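Local coordinates for protein actin depolymerization factor 2 (Plasmodium berghei, PDB 2XFA) that probably binds actin and regulates filament turnover, as a malaria-parasite member of the ADF/cofilin family, at residues Y31-I36 with M61-N66; T70-I75 with W97-S102. All blocks are in the same frame, centred on the assembly; numbering follows the deposited sequence.

Interaction 1: residues Y31-I36 with M61-N66; sequences YIIYKI and MRIKNN
Tyr31, at the start of strand 31-36, makes the largest contribution to this contact by laying one face of its ring against the last turn of helix 61-65. Its chi1 of 68° tucks CG between the N and C of the main chain and sends the ring out from the sheet with the hydroxyl leading. Ile63 comes over the face: its CG1 stands 3.8 Å from the centroid of the Tyr31 ring and only 8° off the ring normal, a well-centred CH-pi contact. The two side chains point in opposing directions, and CG1 of Ile63 lies over the middle of the ring. CB of Arg62 comes to 4.0 Å from Tyr31 OH. Ile33, two residues on and on the same face of the strand, adds the second apolar patch. The tip of its extended chain, CD1, lies 3.5 Å from CB of Asn66 and, more loosely, 4.4 Å from CG2 of Ile63. Strand and helix segments run nearly parallel, 21° apart, with their axes 10.2 Å from each other. The arrangement is a helix packed on the central sheet of the ADF/cofilin fold: strand 31-37 lies between strands 41-48 and 73-81, helix 56-65 covers the face bearing Tyr31 and Ile33, Arg62 reaches across to a salt bridge with Glu48, and Ile32 and Tyr34 face helix 14-24 on the other side.

Interaction 2: residues T70-I75 with W97-S102; sequences TECRYI and WSPGLS
Two backbone hydrogen bonds fix the inner end of this contact, where Arg73 and Trp97 form an antiparallel hydrogen-bonded pair. Arg73 N donates a hydrogen bond to Trp97 O at 3.0 Å, in the carbonyl plane and on a lone pair; the return bond, Trp97 N to Arg73 O at 2.9 Å, arrives nearly along the C=O axis. Trp97 O also receives a CA-H...O contact from Cys72, its CA 3.2 Å away. With CG anti to the backbone N (chi1 173°), the Trp97 indole runs forward beside Ser98 and Pro99, so that CD1 comes within 3.3 Å of Glu71 O and CD of Pro99 lies over one ring face toward the rim. The indole NE1 is satisfied by Lys68 O, and Phe137 meets the ring edge-to-face. CD1 of Ile75 closes the inner side, 3.8 Å from Trp97 CB. Beside the pair, Cys72 SG leans toward the second segment, 3.5 Å from Ser102 OG. At the outer end the backbones stay close, Ser102 CA making a CA-H...O contact with Thr70 O at 3.5 Å. Only the side chains are loose there: Thr70 CG2 grazes Leu101 CB at 4.1 Å, and the type I turn from Pro99 to Ser102 swings its exposed tip at Gly100 clear. Arg73 leads its guanidinium away from Trp97, where NH1 bonds Cys72 O, NH2 pairs with Glu71 OE1 and NE with Asp45. The whole is the open end of the antiparallel hairpin of strands 73-81 and 89-97 in the ADF/cofilin sheet, where strand pairing gives way to close loop packing before helix 104-118.

Interactions 1 and 2 follow one another along the chain, the first closing before the second opens, and their centres lie 11 Å apart. The sheet joins them: strands 31-37 and 73-81 are antiparallel neighbours, and Tyr34 N comes 2.8 Å from Tyr74 O, a probable hydrogen bond. Packing along the seam puts the backbone O of Ile32 3.6 Å from Ile75 CG2 and Lys35 CB 3.7 Å from Arg73 NE. Interaction 1 packs helix 56-65 on strand 31-37; the chain then returns as strand 73-81, whose start interaction 2 joins to the end of strand 89-97. These three adjacent strands lie side by side in the sheet.

Interaction 1: residues Y31-I36 with M61-N66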
loop_
_atom_site.group_PDB
_atom_site.type_symbol
_atom_site.label_atom_id
_atom_site.label_comp_id
_atom_site.label_asym_id
_atom_site.label_seq_id
_atom_site.Cartn_x
_atom_site.Cartn_y
_atom_site.Cartn_z
ATOM N N TYR A 31 6.009 -2.165 -6.005
ATOM C CA TYR A 31 5.008 -2.074 -4.970
ATOM C C TYR A 31 4.903 -3.385 -4.241
ATOM O O TYR A 31 5.315 -4.415 -4.739
ATOM C CB TYR A 31 3.623 -1.611 -5.470
ATOM C CG TYR A 31 2.870 -2.564 -6.366
ATOM C CD1 TYR A 31 2.093 -3.580 -5.839
ATOM C CD2 TYR A 31 2.913 -2.428 -7.736
ATOM C CE1 TYR A 31 1.401 -4.440 -6.652
ATOM C CE2 TYR A 31 2.218 -3.288 -8.561
ATOM C CZ TYR A 31 1.467 -4.291 -8.010
ATOM O OH TYR A 31 0.779 -5.146 -8.825
ATOM N N ILE A 32 4.389 -3.323 -3.029
ATOM C CA ILE A 32 4.220 -4.517 -2.226
ATOM C C ILE A 32 2.819 -4.390 -1.708
ATOM O O ILE A 32 2.411 -3.291 -1.356
ATOM C CB ILE A 32 5.141 -4.544 -1.026
ATOM C CG1 ILE A 32 6.598 -4.412 -1.466
ATOM C CG2 ILE A 32 4.933 -5.829 -0.240
ATOM C CD1 ILE A 32 7.518 -3.890 -0.350
ATOM N N ILE A 33 2.075 -5.498 -1.706
ATOM C CA ILE A 33 0.783 -5.543 -1.051
ATOM C C ILE A 33 0.915 -6.538 0.105
ATOM O O ILE A 33 1.464 -7.609 -0.072
ATOM C CB ILE A 33 -0.338 -5.958 -2.043
ATOM C CG1 ILE A 33 -0.499 -4.875 -3.111
ATOM C CG2 ILE A 33 -1.661 -6.108 -1.328
ATOM C CD1 ILE A 33 -1.396 -5.243 -4.214
ATOM N N TYR A 34 0.452 -6.151 1.291
ATOM C CA TYR A 34 0.549 -6.977 2.489
ATOM C C TYR A 34 -0.839 -7.352 2.926
ATOM O O TYR A 34 -1.781 -6.605 2.673
ATOM C CB TYR A 34 1.135 -6.165 3.656
ATOM C CG TYR A 34 2.526 -5.675 3.459
ATOM C CD1 TYR A 34 3.609 -6.485 3.750
ATOM C CD2 TYR A 34 2.768 -4.390 2.996
ATOM C CE1 TYR A 34 4.896 -6.033 3.588
ATOM C CE2 TYR A 34 4.045 -3.934 2.820
ATOM C CZ TYR A 34 5.111 -4.764 3.124
ATOM O OH TYR A 34 6.394 -4.318 2.958
ATOM N N LYS A 35 -0.967 -8.456 3.659
ATOM C CA LYS A 35 -2.264 -8.809 4.179
ATOM C C LYS A 35 -2.114 -9.448 5.545
ATOM O O LYS A 35 -1.023 -9.839 5.947
ATOM C CB LYS A 35 -2.946 -9.807 3.242
ATOM C CG LYS A 35 -2.255 -11.145 3.247
ATOM C CD LYS A 35 -2.724 -12.049 2.105
ATOM C CE LYS A 35 -2.817 -13.501 2.587
ATOM N NZ LYS A 35 -2.117 -14.456 1.683
ATOM N N ILE A 36 -3.213 -9.544 6.273
ATOM C CA ILE A 36 -3.181 -10.298 7.522
ATOM C C ILE A 36 -3.590 -11.731 7.233
ATOM O O ILE A 36 -4.705 -12.000 6.795
ATOM C CB ILE A 36 -4.068 -9.666 8.595
ATOM C CG1 ILE A 36 -3.586 -8.234 8.855
ATOM C CG2 ILE A 36 -4.025 -10.508 9.880
ATOM C CD1 ILE A 36 -4.535 -7.373 9.660
ATOM N N MET A 61 -3.111 1.370 -11.786
ATOM C CA MET A 61 -3.924 0.344 -12.452
ATOM C C MET A 61 -3.514 -1.062 -12.021
ATOM O O MET A 61 -4.367 -1.905 -11.698
ATOM C CB MET A 61 -3.841 0.502 -13.966
ATOM C CG MET A 61 -4.625 -0.522 -14.745
ATOM S SD MET A 61 -4.174 -0.448 -16.486
ATOM C CE MET A 61 -2.413 -0.765 -16.390
ATOM N N ARG A 62 -2.208 -1.314 -12.000
ATOM C CA ARG A 62 -1.701 -2.623 -11.592
ATOM C C ARG A 62 -2.043 -2.948 -10.139
ATOM O O ARG A 62 -2.402 -4.069 -9.809
ATOM C CB ARG A 62 -0.188 -2.672 -11.780
ATOM C CG ARG A 62 0.254 -2.453 -13.218
ATOM C CD ARG A 62 0.407 -3.752 -13.950
ATOM N NE ARG A 62 1.726 -4.335 -13.737
ATOM C CZ ARG A 62 2.707 -4.309 -14.635
ATOM N NH1 ARG A 62 2.529 -3.724 -15.817
ATOM N NH2 ARG A 62 3.871 -4.871 -14.349
ATOM N N ILE A 63 -1.922 -1.962 -9.260
ATOM C CA ILE A 63 -2.283 -2.179 -7.868
ATOM C C ILE A 63 -3.752 -2.502 -7.758
ATOM O O ILE A 63 -4.129 -3.420 -7.055
ATOM C CB ILE A 63 -1.998 -0.953 -6.991
ATOM C CG1 ILE A 63 -0.502 -0.673 -6.949
ATOM C CG2 ILE A 63 -2.506 -1.188 -5.592
ATOM C CD1 ILE A 63 -0.166 0.613 -6.190
ATOM N N LYS A 64 -4.571 -1.737 -8.469
ATOM C CA LYS A 64 -6.015 -1.890 -8.394
ATOM C C LYS A 64 -6.441 -3.299 -8.807
ATOM O O LYS A 64 -7.323 -3.896 -8.200
ATOM C CB LYS A 64 -6.700 -0.851 -9.265
ATOM C CG LYS A 64 -8.223 -0.961 -9.269
ATOM C CD LYS A 64 -8.755 -1.110 -10.683
ATOM C CE LYS A 64 -10.242 -1.454 -10.680
ATOM N NZ LYS A 64 -10.793 -1.589 -12.065
ATOM N N ASN A 65 -5.789 -3.846 -9.817
ATOM C CA ASN A 65 -6.173 -5.165 -10.300
ATOM C C ASN A 65 -5.875 -6.252 -9.275
ATOM O O ASN A 65 -6.379 -7.354 -9.397
ATOM C CB ASN A 65 -5.501 -5.467 -11.637
ATOM C CG ASN A 65 -6.092 -4.663 -12.765
ATOM O OD1 ASN A 65 -7.280 -4.342 -12.744
ATOM N ND2 ASN A 65 -5.268 -4.323 -13.756
ATOM N N ASN A 66 -5.079 -5.924 -8.254
ATOM C CA ASN A 66 -4.797 -6.859 -7.149
ATOM C C ASN A 66 -5.701 -6.696 -5.932
ATOM O O ASN A 66 -5.538 -7.408 -4.943
ATOM C CB ASN A 66 -3.352 -6.720 -6.649
ATOM C CG ASN A 66 -2.322 -7.184 -7.663
ATOM O OD1 ASN A 66 -1.616 -6.370 -8.268
ATOM N ND2 ASN A 66 -2.224 -8.498 -7.851
#

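Interaction 2: residues T70-I75 with W97-S102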
loop_
_atom_site.group_PDB
_atom_site.type_symbol
_atom_site.label_atom_id
_atom_site.label_comp_id
_atom_site.label_asym_id
_atom_site.label_seq_id
_atom_site.Cartn_x
_atom_site.Cartn_y
_atom_site.Cartn_z
ATOM N N THR A 70 -13.980 -6.525 -1.212
ATOM C CA THR A 70 -14.434 -7.257 -0.041
ATOM C C THR A 70 -13.276 -7.619 0.887
ATOM O O THR A 70 -13.462 -8.384 1.829
ATOM C CB THR A 70 -15.066 -8.597 -0.447
ATOM O OG1 THR A 70 -14.074 -9.344 -1.161
ATOM C CG2 THR A 70 -16.317 -8.394 -1.310
ATOM N N GLU A 71 -12.079 -7.119 0.605
ATOM C CA GLU A 71 -10.963 -7.344 1.510
ATOM C C GLU A 71 -9.979 -6.189 1.671
ATOM O O GLU A 71 -9.571 -5.561 0.699
ATOM C CB GLU A 71 -10.211 -8.615 1.168
ATOM C CG GLU A 71 -9.711 -8.738 -0.222
ATOM C CD GLU A 71 -9.310 -10.170 -0.508
ATOM O OE1 GLU A 71 -9.137 -10.930 0.474
ATOM O OE2 GLU A 71 -9.184 -10.538 -1.698
ATOM N N CYS A 72 -9.586 -5.953 2.922
ATOM C CA CYS A 72 -8.578 -4.946 3.260
ATOM C C CYS A 72 -7.153 -5.352 2.891
ATOM O O CYS A 72 -6.779 -6.522 2.972
ATOM C CB CYS A 72 -8.659 -4.629 4.746
ATOM S SG CYS A 72 -10.267 -4.059 5.259
ATOM N N ARG A 73 -6.363 -4.368 2.459
ATOM C CA ARG A 73 -4.941 -4.550 2.196
ATOM C C ARG A 73 -4.107 -3.339 2.664
ATOM O O ARG A 73 -4.615 -2.245 2.768
ATOM C CB ARG A 73 -4.678 -4.773 0.708
ATOM C CG ARG A 73 -5.198 -6.134 0.155
ATOM C CD ARG A 73 -4.590 -7.300 0.926
ATOM N NE ARG A 73 -4.864 -8.604 0.313
ATOM C CZ ARG A 73 -5.791 -9.449 0.746
ATOM N NH1 ARG A 73 -6.546 -9.121 1.785
ATOM N NH2 ARG A 73 -5.973 -10.625 0.133
ATOM N N TYR A 74 -2.821 -3.558 2.924
ATOM C CA TYR A 74 -1.878 -2.447 3.022
ATOM C C TYR A 74 -1.056 -2.480 1.760
ATOM O O TYR A 74 -0.599 -3.540 1.327
ATOM C CB TYR A 74 -0.923 -2.631 4.203
ATOM C CG TYR A 74 -1.596 -2.864 5.518
ATOM C CD1 TYR A 74 -2.459 -1.926 6.040
ATOM C CD2 TYR A 74 -1.371 -4.027 6.230
ATOM C CE1 TYR A 74 -3.066 -2.123 7.267
ATOM C CE2 TYR A 74 -1.974 -4.237 7.446
ATOM C CZ TYR A 74 -2.814 -3.272 7.958
ATOM O OH TYR A 74 -3.414 -3.463 9.170
ATOM N N ILE A 75 -0.868 -1.333 1.151
ATOM C CA ILE A 75 -0.026 -1.278 -0.020
ATOM C C ILE A 75 1.108 -0.270 0.211
ATOM O O ILE A 75 0.872 0.843 0.682
ATOM C CB ILE A 75 -0.856 -0.849 -1.261
ATOM C CG1 ILE A 75 -2.076 -1.779 -1.435
ATOM C CG2 ILE A 75 -0.005 -0.834 -2.510
ATOM C CD1 ILE A 75 -3.382 -1.076 -1.125
ATOM N N TRP A 97 -6.009 0.214 2.137
ATOM C CA TRP A 97 -7.237 -0.093 1.384
ATOM C C TRP A 97 -8.219 -0.772 2.310
ATOM O O TRP A 97 -7.964 -1.877 2.815
ATOM C CB TRP A 97 -6.903 -1.028 0.245
ATOM C CG TRP A 97 -8.092 -1.578 -0.535
ATOM C CD1 TRP A 97 -8.371 -2.898 -0.748
ATOM C CD2 TRP A 97 -9.130 -0.843 -1.209
ATOM N NE1 TRP A 97 -9.515 -3.037 -1.530
ATOM C CE2 TRP A 97 -10.007 -1.797 -1.812
ATOM C CE3 TRP A 97 -9.399 0.512 -1.377
ATOM C CZ2 TRP A 97 -11.135 -1.425 -2.564
ATOM C CZ3 TRP A 97 -10.525 0.885 -2.105
ATOM C CH2 TRP A 97 -11.382 -0.084 -2.687
ATOM N N SER A 98 -9.320 -0.083 2.564
ATOM C CA SER A 98 -10.326 -0.575 3.472
ATOM C C SER A 98 -11.719 -0.376 2.888
ATOM O O SER A 98 -12.387 0.607 3.207
ATOM C CB SER A 98 -10.214 0.154 4.822
ATOM O OG SER A 98 -11.101 -0.401 5.777
ATOM N N PRO A 99 -12.168 -1.314 2.032
ATOM C CA PRO A 99 -13.455 -1.144 1.336
ATOM C C PRO A 99 -14.648 -1.453 2.216
ATOM O O PRO A 99 -14.540 -2.181 3.207
ATOM C CB PRO A 99 -13.380 -2.154 0.169
ATOM C CG PRO A 99 -12.502 -3.226 0.644
ATOM C CD PRO A 99 -11.489 -2.562 1.642
ATOM N N GLY A 100 -15.790 -0.902 1.832
ATOM C CA GLY A 100 -17.009 -1.028 2.605
ATOM C C GLY A 100 -17.567 -2.430 2.723
ATOM O O GLY A 100 -18.216 -2.742 3.725
ATOM N N LEU A 101 -17.318 -3.278 1.724
ATOM C CA LEU A 101 -17.890 -4.630 1.724
ATOM C C LEU A 101 -17.015 -5.650 2.436
ATOM O O LEU A 101 -17.313 -6.838 2.443
ATOM C CB LEU A 101 -18.205 -5.102 0.294
ATOM C CG LEU A 101 -19.458 -4.440 -0.257
ATOM C CD1 LEU A 101 -19.759 -4.950 -1.682
ATOM C CD2 LEU A 101 -20.640 -4.725 0.696
ATOM N N SER A 102 -15.915 -5.191 3.011
ATOM C CA SER A 102 -15.108 -6.062 3.835
ATOM C C SER A 102 -15.875 -6.227 5.147
ATOM O O SER A 102 -16.513 -5.283 5.617
ATOM C CB SER A 102 -13.727 -5.435 4.049
ATOM O OG SER A 102 -13.001 -6.158 5.014
#